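Local coordinates for fructooligosaccharide ABC transporter substrate-binding protein FusA (Streptococcus pneumoniae, PDB 5G5Y), which binds short- and long-chain fructooligosaccharides, preferring tetrasaccharides and larger, and delivers them to the FusBC-MsmK ABC transporter for import, at residues L72-W75 with A76-V80; H250-N253 with S254-K258; L374-K377 with T378-G381; W463-Y466 with K467-L470. One frame throughout, in Å; residues are numbered along the deposited sequence.

Interaction 1: residues L72-W75 with A76-V80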
loop_
_atom_site.group_PDB
_atom_site.type_symbol
_atom_site.label_atom_id
_atom_site.label_comp_id
_atom_site.label_asym_id
_atom_site.label_seq_id
_atom_site.Cartn_x
_atom_site.Cartn_y
_atom_site.Cartn_z
ATOM N N LEU A 72 1.343 0.778 -20.022
ATOM C CA LEU A 72 2.106 -0.392 -20.522
ATOM C C LEU A 72 1.482 -0.982 -21.774
ATOM O O LEU A 72 2.188 -1.257 -22.742
ATOM C CB LEU A 72 2.233 -1.529 -19.472
ATOM C CG LEU A 72 3.159 -1.232 -18.289
ATOM C CD1 LEU A 72 3.069 -2.392 -17.266
ATOM C CD2 LEU A 72 4.598 -0.988 -18.736
ATOM N N MET A 73 0.159 -1.153 -21.745
ATOM C CA MET A 73 -0.599 -1.675 -22.889
ATOM C C MET A 73 -0.479 -0.805 -24.134
ATOM O O MET A 73 -0.287 -1.321 -25.229
ATOM C CB MET A 73 -2.090 -1.830 -22.545
ATOM C CG MET A 73 -2.432 -3.027 -21.673
ATOM S SD MET A 73 -1.473 -4.527 -22.000
ATOM C CE MET A 73 -2.716 -5.648 -21.335
ATOM N N ASN A 74 -0.623 0.504 -23.956
ATOM C CA ASN A 74 -0.442 1.418 -25.075
ATOM C C ASN A 74 0.970 1.288 -25.650
ATOM O O ASN A 74 1.129 1.153 -26.857
ATOM C CB ASN A 74 -0.704 2.853 -24.654
ATOM C CG ASN A 74 -2.167 3.214 -24.701
ATOM O OD1 ASN A 74 -2.954 2.628 -25.477
ATOM N ND2 ASN A 74 -2.559 4.172 -23.860
ATOM N N TRP A 75 1.984 1.301 -24.785
ATOM C CA TRP A 75 3.370 1.242 -25.260
ATOM C C TRP A 75 3.691 -0.072 -25.961
ATOM O O TRP A 75 4.421 -0.080 -26.958
ATOM C CB TRP A 75 4.366 1.450 -24.134
ATOM C CG TRP A 75 4.299 2.772 -23.508
ATOM C CD1 TRP A 75 3.775 3.918 -24.047
ATOM C CD2 TRP A 75 4.763 3.124 -22.188
ATOM N NE1 TRP A 75 3.885 4.953 -23.141
ATOM C CE2 TRP A 75 4.479 4.499 -21.996
ATOM C CE3 TRP A 75 5.344 2.406 -21.143
ATOM C CZ2 TRP A 75 4.798 5.176 -20.813
ATOM C CZ3 TRP A 75 5.695 3.077 -19.980
ATOM C CH2 TRP A 75 5.406 4.453 -19.814
ATOM N N ALA A 76 3.154 -1.161 -25.432
ATOM C CA ALA A 76 3.294 -2.486 -26.061
ATOM C C ALA A 76 2.632 -2.522 -27.431
ATOM O O ALA A 76 3.258 -2.929 -28.423
ATOM C CB ALA A 76 2.700 -3.567 -25.172
ATOM N N LYS A 77 1.389 -2.057 -27.479
ATOM C CA LYS A 77 0.592 -2.011 -28.727
ATOM C C LYS A 77 1.285 -1.177 -29.826
ATOM O O LYS A 77 1.350 -1.589 -30.987
ATOM C CB LYS A 77 -0.781 -1.425 -28.406
ATOM C CG LYS A 77 -1.833 -1.604 -29.459
ATOM C CD LYS A 77 -3.112 -0.864 -29.055
ATOM C CE LYS A 77 -4.301 -1.315 -29.902
ATOM N NZ LYS A 77 -3.954 -1.552 -31.339
ATOM N N LYS A 78 1.819 -0.017 -29.442
ATOM C CA LYS A 78 2.582 0.823 -30.358
ATOM C C LYS A 78 4.031 0.379 -30.605
ATOM O O LYS A 78 4.706 1.005 -31.388
ATOM C CB LYS A 78 2.588 2.269 -29.867
ATOM C CG LYS A 78 1.188 2.881 -29.760
ATOM C CD LYS A 78 1.255 4.332 -29.282
ATOM C CE LYS A 78 0.323 4.644 -28.107
ATOM N NZ LYS A 78 -1.012 5.177 -28.490
ATOM N N GLY A 79 4.510 -0.679 -29.954
ATOM C CA GLY A 79 5.895 -1.134 -30.130
ATOM C C GLY A 79 6.952 -0.219 -29.513
ATOM O O GLY A 79 8.113 -0.290 -29.894
ATOM N N VAL A 80 6.578 0.618 -28.557
ATOM C CA VAL A 80 7.566 1.440 -27.818
ATOM C C VAL A 80 8.418 0.566 -26.877
ATOM O O VAL A 80 9.649 0.748 -26.775
ATOM C CB VAL A 80 6.856 2.570 -27.056
ATOM C CG1 VAL A 80 7.777 3.283 -26.077
ATOM C CG2 VAL A 80 6.244 3.548 -28.062
#
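Ala76, Lys77 and Lys78 give their backbone N-H groups to the carbonyl oxygens of Leu72, Met73 and Asn74, the last regular bonds of helix 69-77, and the chain then turns out of the helix at Gly79. The exit is a Schellman motif: Gly79 has positive phi (71°), Val80 N reaches back five residues to Trp75 O at 2.8 Å, and Gly79 N bonds to Ala76 O at 3.0 Å. The Val80 bond lies in the carbonyl plane of Trp75 but is bent at the hydrogen, 135°. Val80 thereby comes to lie against the base of the Trp75 side chain, its CB 4.0 Å from Trp75 CB, the apolar contact that commonly accompanies this kind of helix end. On Trp75, CG stands anti to the carbonyl carbon (chi1 -64°), which sends the indole back along the helix, where it packs on Arg49, Asn50 and Ile53 of helix 45-55; Val80 touches Ile53 as well. On the neighbouring side of the helix, the aliphatic part of Lys78 folds back over the carbonyl of Asn74: its CG is 3.4 Å from Asn74 O, and bends at chi3 and chi4 bring CE to 4.0 Å from Asn74 CB. Asn74 OD1 receives a weak hydrogen bond from Gln429 at the start of helix 429-455. Two carbonyls of the last turn find donors in the turn itself, Trp75 O in Val80 N and Ala76 O in Gly79 N, while the apolar Trp75-Val80 pair faces the protein and the lysine chain borders the more exposed side.

Interaction 2: residues H250-N253 with S254-K258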
loop_
_atom_site.group_PDB
_atom_site.type_symbol
_atom_site.label_atom_id
_atom_site.label_comp_id
_atom_site.label_asym_id
_atom_site.label_seq_id
_atom_site.Cartn_x
_atom_site.Cartn_y
_atom_site.Cartn_z
ATOM N N HIS A 250 -12.416 18.132 7.491
ATOM C CA HIS A 250 -11.010 18.454 7.722
ATOM C C HIS A 250 -10.023 17.689 6.841
ATOM O O HIS A 250 -10.357 16.681 6.214
ATOM C CB HIS A 250 -10.662 18.324 9.194
ATOM C CG HIS A 250 -10.840 16.949 9.757
ATOM N ND1 HIS A 250 -10.862 16.730 11.100
ATOM C CD2 HIS A 250 -11.019 15.736 9.177
ATOM C CE1 HIS A 250 -11.046 15.447 11.347
ATOM N NE2 HIS A 250 -11.144 14.821 10.193
ATOM N N ASP A 251 -8.806 18.212 6.782
ATOM C CA ASP A 251 -7.732 17.609 6.033
ATOM C C ASP A 251 -6.684 17.068 6.989
ATOM O O ASP A 251 -6.839 17.178 8.187
ATOM C CB ASP A 251 -7.165 18.593 4.987
ATOM C CG ASP A 251 -6.451 19.816 5.593
ATOM O OD1 ASP A 251 -6.238 19.925 6.826
ATOM O OD2 ASP A 251 -6.114 20.700 4.774
ATOM N N TRP A 252 -5.666 16.410 6.434
ATOM C CA TRP A 252 -4.612 15.755 7.202
ATOM C C TRP A 252 -3.949 16.730 8.177
ATOM O O TRP A 252 -3.721 16.409 9.331
ATOM C CB TRP A 252 -3.580 15.208 6.236
ATOM C CG TRP A 252 -2.314 14.673 6.872
ATOM C CD1 TRP A 252 -1.055 15.209 6.765
ATOM C CD2 TRP A 252 -2.172 13.459 7.641
ATOM N NE1 TRP A 252 -0.145 14.421 7.431
ATOM C CE2 TRP A 252 -0.799 13.339 7.978
ATOM C CE3 TRP A 252 -3.072 12.476 8.092
ATOM C CZ2 TRP A 252 -0.303 12.284 8.759
ATOM C CZ3 TRP A 252 -2.579 11.422 8.864
ATOM C CH2 TRP A 252 -1.196 11.332 9.181
ATOM N N ASN A 253 -3.649 17.930 7.692
ATOM C CA ASN A 253 -3.024 18.959 8.546
ATOM C C ASN A 253 -3.848 19.289 9.778
ATOM O O ASN A 253 -3.316 19.332 10.875
ATOM C CB ASN A 253 -2.690 20.221 7.727
ATOM C CG ASN A 253 -1.455 20.030 6.848
ATOM O OD1 ASN A 253 -0.541 19.296 7.197
ATOM N ND2 ASN A 253 -1.417 20.713 5.729
ATOM N N SER A 254 -5.149 19.464 9.622
ATOM C CA SER A 254 -5.999 19.727 10.785
ATOM C C SER A 254 -6.119 18.536 11.759
ATOM O O SER A 254 -6.102 18.693 12.982
ATOM C CB SER A 254 -7.395 20.159 10.339
ATOM O OG SER A 254 -8.261 20.104 11.466
ATOM N N TYR A 255 -6.247 17.338 11.180
ATOM C CA TYR A 255 -6.386 16.078 11.939
ATOM C C TYR A 255 -5.185 15.854 12.831
ATOM O O TYR A 255 -5.321 15.580 14.020
ATOM C CB TYR A 255 -6.473 14.938 10.925
ATOM C CG TYR A 255 -6.856 13.565 11.389
ATOM C CD1 TYR A 255 -8.150 13.294 11.829
ATOM C CD2 TYR A 255 -5.973 12.492 11.252
ATOM C CE1 TYR A 255 -8.540 12.005 12.178
ATOM C CE2 TYR A 255 -6.355 11.200 11.597
ATOM C CZ TYR A 255 -7.647 10.957 12.037
ATOM O OH TYR A 255 -8.058 9.699 12.388
ATOM N N ILE A 256 -3.998 15.975 12.261
ATOM C CA ILE A 256 -2.782 15.811 13.072
ATOM C C ILE A 256 -2.518 16.965 14.066
ATOM O O ILE A 256 -1.868 16.748 15.080
ATOM C CB ILE A 256 -1.542 15.478 12.228
ATOM C CG1 ILE A 256 -1.060 16.661 11.416
ATOM C CG2 ILE A 256 -1.834 14.283 11.313
ATOM C CD1 ILE A 256 0.253 16.397 10.715
ATOM N N ALA A 257 -3.025 18.167 13.805
ATOM C CA ALA A 257 -2.945 19.252 14.816
ATOM C C ALA A 257 -3.732 18.888 16.065
ATOM O O ALA A 257 -3.243 19.018 17.196
ATOM C CB ALA A 257 -3.456 20.579 14.235
ATOM N N LYS A 258 -4.957 18.396 15.862
ATOM C CA LYS A 258 -5.764 17.919 16.962
ATOM C C LYS A 258 -5.190 16.667 17.597
ATOM O O LYS A 258 -5.227 16.525 18.816
ATOM C CB LYS A 258 -7.196 17.636 16.504
ATOM C CG LYS A 258 -7.956 18.899 16.189
ATOM C CD LYS A 258 -9.370 18.584 15.726
ATOM C CE LYS A 258 -9.411 18.136 14.275
ATOM N NZ LYS A 258 -10.839 18.003 13.892
#
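His250, just ahead of helix 252-260, meets Tyr255 and Lys258 of its first turns. With chi1 62°, CG sits between the backbone N and the carbonyl carbon, which lays the imidazole along the flank of the first turn. Lys258 is bent at chi3, and its NZ donates a hydrogen bond to His250 ND1, 3.1 Å away and in the ring plane; the same ammonium makes salt bridges to Glu246 and Asp244. With NE2 hydrogen-bonded to Phe185 O, both ring nitrogens are engaged and the imidazole is fixed in rotation. Tyr255 meets this ring in an offset edge-to-face pair, its edge toward the imidazole face and the planes 74° apart, with its CD1 3.6 Å from His250 CE1. Asp251 is the N-cap: OD1 accepts from Ser254 N at 3.0 Å and takes up an N-H of the first turn, while Tyr255 N bonds to Asp251 O. On another side of the helix, Trp252 has CG anti to the backbone N, which swings the indole forward beside Ile256. There CG2 of Ile256 sits squarely over the six-membered ring, 3.5 Å from its centroid and 7° off the normal, a close CH-pi contact. Trp252 also lies near the substrate-binding residue Asn274, so this end of the helix probably borders the sugar site. The helix packs against strand 264-269: Trp252 touches Thr269, Tyr255 touches Tyr267 and bonds through OH to Phe268 O, and Lys258 rests on Phe264.

Interaction 3: residues L374-K377 with T378-G381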
loop_
_atom_site.group_PDB
_atom_site.type_symbol
_atom_site.label_atom_id
_atom_site.label_comp_id
_atom_site.label_asym_id
_atom_site.label_seq_id
_atom_site.Cartn_x
_atom_site.Cartn_y
_atom_site.Cartn_z
ATOM N N LEU A 374 17.913 10.622 4.113
ATOM C CA LEU A 374 19.048 9.814 3.715
ATOM C C LEU A 374 18.623 8.713 2.720
ATOM O O LEU A 374 19.362 8.406 1.771
ATOM C CB LEU A 374 19.747 9.228 4.911
ATOM C CG LEU A 374 20.963 8.354 4.589
ATOM C CD1 LEU A 374 22.023 9.181 3.868
ATOM C CD2 LEU A 374 21.477 7.750 5.879
ATOM N N ARG A 375 17.418 8.167 2.898
ATOM C CA ARG A 375 16.944 7.117 1.984
ATOM C C ARG A 375 16.826 7.700 0.557
ATOM O O ARG A 375 17.346 7.133 -0.415
ATOM C CB ARG A 375 15.622 6.534 2.430
ATOM C CG ARG A 375 15.124 5.478 1.461
ATOM C CD ARG A 375 13.718 4.992 1.778
ATOM N NE ARG A 375 13.320 3.950 0.815
ATOM C CZ ARG A 375 12.165 3.274 0.855
ATOM N NH1 ARG A 375 11.282 3.508 1.812
ATOM N NH2 ARG A 375 11.895 2.343 -0.054
ATOM N N GLN A 376 16.170 8.847 0.451
ATOM C CA GLN A 376 16.000 9.526 -0.842
ATOM C C GLN A 376 17.311 9.882 -1.515
ATOM O O GLN A 376 17.380 9.885 -2.730
ATOM C CB GLN A 376 15.193 10.804 -0.691
ATOM C CG GLN A 376 13.711 10.650 -0.557
ATOM C CD GLN A 376 13.155 11.968 -0.065
ATOM O OE1 GLN A 376 13.042 12.915 -0.848
ATOM N NE2 GLN A 376 12.927 12.081 1.258
ATOM N N LYS A 377 18.328 10.218 -0.718
ATOM C CA LYS A 377 19.639 10.556 -1.242
ATOM C C LYS A 377 20.456 9.374 -1.733
ATOM O O LYS A 377 21.344 9.571 -2.570
ATOM C CB LYS A 377 20.470 11.323 -0.198
ATOM C CG LYS A 377 19.933 12.688 0.179
ATOM C CD LYS A 377 20.876 13.281 1.233
ATOM C CE LYS A 377 20.414 14.593 1.815
ATOM N NZ LYS A 377 21.245 14.929 3.006
ATOM N N THR A 378 20.162 8.160 -1.232
ATOM C CA THR A 378 21.055 6.993 -1.386
ATOM C C THR A 378 20.433 5.752 -2.047
ATOM O O THR A 378 21.175 4.932 -2.577
ATOM C CB THR A 378 21.712 6.605 -0.033
ATOM O OG1 THR A 378 20.743 6.164 0.934
ATOM C CG2 THR A 378 22.499 7.834 0.553
ATOM N N GLU A 379 19.109 5.601 -1.970
ATOM C CA GLU A 379 18.393 4.528 -2.662
ATOM C C GLU A 379 18.445 4.746 -4.174
ATOM O O GLU A 379 18.718 5.854 -4.661
ATOM C CB GLU A 379 16.897 4.484 -2.240
ATOM C CG GLU A 379 16.060 5.589 -2.882
ATOM C CD GLU A 379 14.664 5.774 -2.267
ATOM O OE1 GLU A 379 14.059 4.786 -1.812
ATOM O OE2 GLU A 379 14.168 6.928 -2.235
ATOM N N VAL A 380 18.128 3.708 -4.939
ATOM C CA VAL A 380 18.000 3.873 -6.374
ATOM C C VAL A 380 16.653 3.497 -6.957
ATOM O O VAL A 380 16.382 3.857 -8.108
ATOM C CB VAL A 380 19.132 3.140 -7.161
ATOM C CG1 VAL A 380 20.524 3.440 -6.559
ATOM C CG2 VAL A 380 18.929 1.678 -7.172
ATOM N N GLY A 381 15.820 2.767 -6.221
ATOM C CA GLY A 381 14.524 2.341 -6.747
ATOM C C GLY A 381 14.742 1.324 -7.836
ATOM O O GLY A 381 15.681 0.524 -7.770
#
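Arg375 O takes two backbone donors as helix 370-378 ends, Glu379 N at 2.8 Å and Thr378 N at 3.1 Å. The first arrives almost in line with the carbonyl, whereas the second stands well above its plane, 64° out. From Glu379 onward the chain leaves helical geometry and straightens into the loop. Thr378 turns its hydroxyl back on the helix: with OG1 held between its own N and carbonyl carbon (chi1 65°), it donates to Leu374 O at 2.8 Å, and its methyl CG2 lies 3.6 Å from Leu374 CD1. Glu379 likewise folds back, CG passing 3.2 Å from Arg375 O, to bring its carboxylate beside the arginine. Arg375 runs out extended, and the two meet in a salt bridge, NE to OE1 2.9 Å, whose hydrogen bond is weak, bent to 124° at the hydrogen; the guanidinium and carboxylate planes are well turned from each other. Both residues bind substrate, so in this apo structure the pair already places charged groups at the sugar site, with Trp340 and Glu123 close to the arginine. Arg375 NH2 is also bonded to Asn339 O. Helix 332-340 carries Asn339 and Trp340 alongside, and the backbones of Val380 and Gly381 bond to its Asn338; Val380 also packs on Ile24 and Leu25 of helix 23-32, ahead of strand 384-386.

Interaction 4: residues W463-Y466 with K467-L470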
loop_
_atom_site.group_PDB
_atom_site.type_symbol
_atom_site.label_atom_id
_atom_site.label_comp_id
_atom_site.label_asym_id
_atom_site.label_seq_id
_atom_site.Cartn_x
_atom_site.Cartn_y
_atom_site.Cartn_z
ATOM N N TRP A 463 -31.909 2.546 1.301
ATOM C CA TRP A 463 -30.997 1.433 0.990
ATOM C C TRP A 463 -31.316 0.732 -0.328
ATOM O O TRP A 463 -30.417 0.547 -1.168
ATOM C CB TRP A 463 -30.940 0.454 2.164
ATOM C CG TRP A 463 -29.989 -0.709 1.977
ATOM C CD1 TRP A 463 -30.322 -2.006 1.739
ATOM C CD2 TRP A 463 -28.562 -0.658 2.044
ATOM N NE1 TRP A 463 -29.175 -2.775 1.642
ATOM C CE2 TRP A 463 -28.086 -1.969 1.828
ATOM C CE3 TRP A 463 -27.633 0.377 2.270
ATOM C CZ2 TRP A 463 -26.726 -2.273 1.826
ATOM C CZ3 TRP A 463 -26.287 0.074 2.281
ATOM C CH2 TRP A 463 -25.844 -1.245 2.062
ATOM N N ASP A 464 -32.580 0.356 -0.521
ATOM C CA ASP A 464 -32.973 -0.399 -1.728
ATOM C C ASP A 464 -32.739 0.414 -3.005
ATOM O O ASP A 464 -32.172 -0.115 -3.986
ATOM C CB ASP A 464 -34.421 -0.928 -1.647
ATOM C CG ASP A 464 -34.561 -2.161 -0.762
ATOM O OD1 ASP A 464 -33.544 -2.728 -0.282
ATOM O OD2 ASP A 464 -35.718 -2.588 -0.546
ATOM N N ASP A 465 -33.083 1.700 -2.995
ATOM C CA ASP A 465 -32.824 2.528 -4.197
ATOM C C ASP A 465 -31.323 2.735 -4.461
ATOM O O ASP A 465 -30.888 2.885 -5.603
ATOM C CB ASP A 465 -33.471 3.909 -4.114
ATOM C CG ASP A 465 -34.985 3.882 -4.350
ATOM O OD1 ASP A 465 -35.531 2.868 -4.781
ATOM O OD2 ASP A 465 -35.630 4.913 -4.097
ATOM N N TYR A 466 -30.545 2.803 -3.388
ATOM C CA TYR A 466 -29.096 2.931 -3.509
ATOM C C TYR A 466 -28.507 1.739 -4.222
ATOM O O TYR A 466 -27.701 1.913 -5.109
ATOM C CB TYR A 466 -28.478 3.108 -2.131
ATOM C CG TYR A 466 -27.032 2.676 -1.912
ATOM C CD1 TYR A 466 -25.978 3.544 -2.191
ATOM C CD2 TYR A 466 -26.736 1.445 -1.314
ATOM C CE1 TYR A 466 -24.640 3.191 -1.938
ATOM C CE2 TYR A 466 -25.417 1.082 -1.051
ATOM C CZ TYR A 466 -24.375 1.954 -1.356
ATOM O OH TYR A 466 -23.097 1.622 -1.055
ATOM N N LYS A 467 -28.907 0.537 -3.827
ATOM C CA LYS A 467 -28.439 -0.660 -4.521
ATOM C C LYS A 467 -28.853 -0.662 -5.999
ATOM O O LYS A 467 -28.048 -1.011 -6.854
ATOM C CB LYS A 467 -28.926 -1.926 -3.831
ATOM C CG LYS A 467 -28.277 -2.131 -2.475
ATOM C CD LYS A 467 -28.568 -3.513 -1.898
ATOM C CE LYS A 467 -30.039 -3.739 -1.566
ATOM N NZ LYS A 467 -30.202 -5.149 -1.135
ATOM N N LYS A 468 -30.061 -0.190 -6.300
ATOM C CA LYS A 468 -30.483 -0.030 -7.692
ATOM C C LYS A 468 -29.600 0.951 -8.480
ATOM O O LYS A 468 -29.312 0.746 -9.666
ATOM C CB LYS A 468 -31.951 0.457 -7.762
ATOM C CG LYS A 468 -32.971 -0.558 -7.278
ATOM C CD LYS A 468 -34.377 0.029 -7.456
ATOM C CE LYS A 468 -35.462 -0.768 -6.748
ATOM N NZ LYS A 468 -35.211 -2.226 -6.848
ATOM N N GLU A 469 -29.198 2.031 -7.822
ATOM C CA GLU A 469 -28.338 3.037 -8.423
ATOM C C GLU A 469 -26.943 2.434 -8.739
ATOM O O GLU A 469 -26.383 2.678 -9.787
ATOM C CB GLU A 469 -28.213 4.229 -7.475
ATOM C CG GLU A 469 -28.013 5.512 -8.153
ATOM C CD GLU A 469 -29.174 5.907 -9.080
ATOM O OE1 GLU A 469 -30.347 5.532 -8.919
ATOM O OE2 GLU A 469 -28.863 6.691 -9.932
ATOM N N LEU A 470 -26.432 1.608 -7.828
ATOM C CA LEU A 470 -25.188 0.906 -8.063
ATOM C C LEU A 470 -25.272 0.002 -9.280
ATOM O O LEU A 470 -24.315 -0.082 -10.052
ATOM C CB LEU A 470 -24.774 0.101 -6.809
ATOM C CG LEU A 470 -24.389 0.869 -5.560
ATOM C CD1 LEU A 470 -23.970 -0.100 -4.460
ATOM C CD2 LEU A 470 -23.283 1.853 -5.829
HETATM O O HOH W 1 -28.294 -5.508 1.055
HETATM O O HOH W 2 -32.683 -5.125 0.021
HETATM O O HOH W 3 -32.335 3.969 -7.695
#
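One face of the Trp463 indole carries Lys467 CG and, nearer the plane, Tyr466 CD2, both offset toward the rim; at the indole edge a water lies in plane and accepts from NE1 at 2.9 Å. The phenol of Tyr466 bears Leu470 CD1 on one face, a CH-pi contact 4.1 Å from the centroid and 26° off the normal, and has Trp463 O in plane at its edge. Trp463 sends CG anti to its backbone N (chi1 -178°), which stands the ring out from the helix, and Lys467 folds back to it, bent at chi3, so that CE comes to 3.5 Å from Trp463 NE1. Its ammonium is bridged twice through water: the water on Trp463 NE1 also accepts from NZ at 2.9 Å, and a second accepts from NZ while donating to Asp464 OD1. Asp464 OD1 and Lys467 NZ stay 4.2 Å apart, beyond a salt bridge, so that water mediates between the charges. These are neighbours along helix 459-472 of this solute-binding protein, kinked at Asp464 and Asp465 but with regular i to i+4 bonds from Lys467 N to Leu470 N. The segment adjoins the second calcium site: Leu470 is close to Phe220 and Lys467 to Asp223, and Tyr466 OH is bonded to Ala222 O. Trp463 forms a cation-pi contact with Lys228 of helix 225-239, while toward helix 429-455 Tyr466 meets Trp453 edge-to-face and Leu470 packs on Tyr445 and Ile446. A third water donates to both Asp465 O and Glu469 OE1, the latter also in a salt bridge with Lys472.

Overall arrangement
From the N terminus, the four contacts follow in series; each joins two consecutive segments of one continuous stretch, so none closes a long loop and none nests in or crosses another. Interaction 1 ends helix 69-77 against helices 45-55 and 429-455. Interaction 2 begins helix 252-260 on strand 264-269, and interaction 3 ends helix 370-378 beside helices 332-340 and 23-32; their centres are about 29 Å apart, and both adjoin substrate-binding residues. Interaction 4, within helix 459-472, joins helices 225-239 and 429-455 near the second calcium site. Helix 429-455 thus borders both interaction 1 and interaction 4, whose centres are about 39 Å apart. Interactions 3 and 4 lie on opposite sides of the chain's centre.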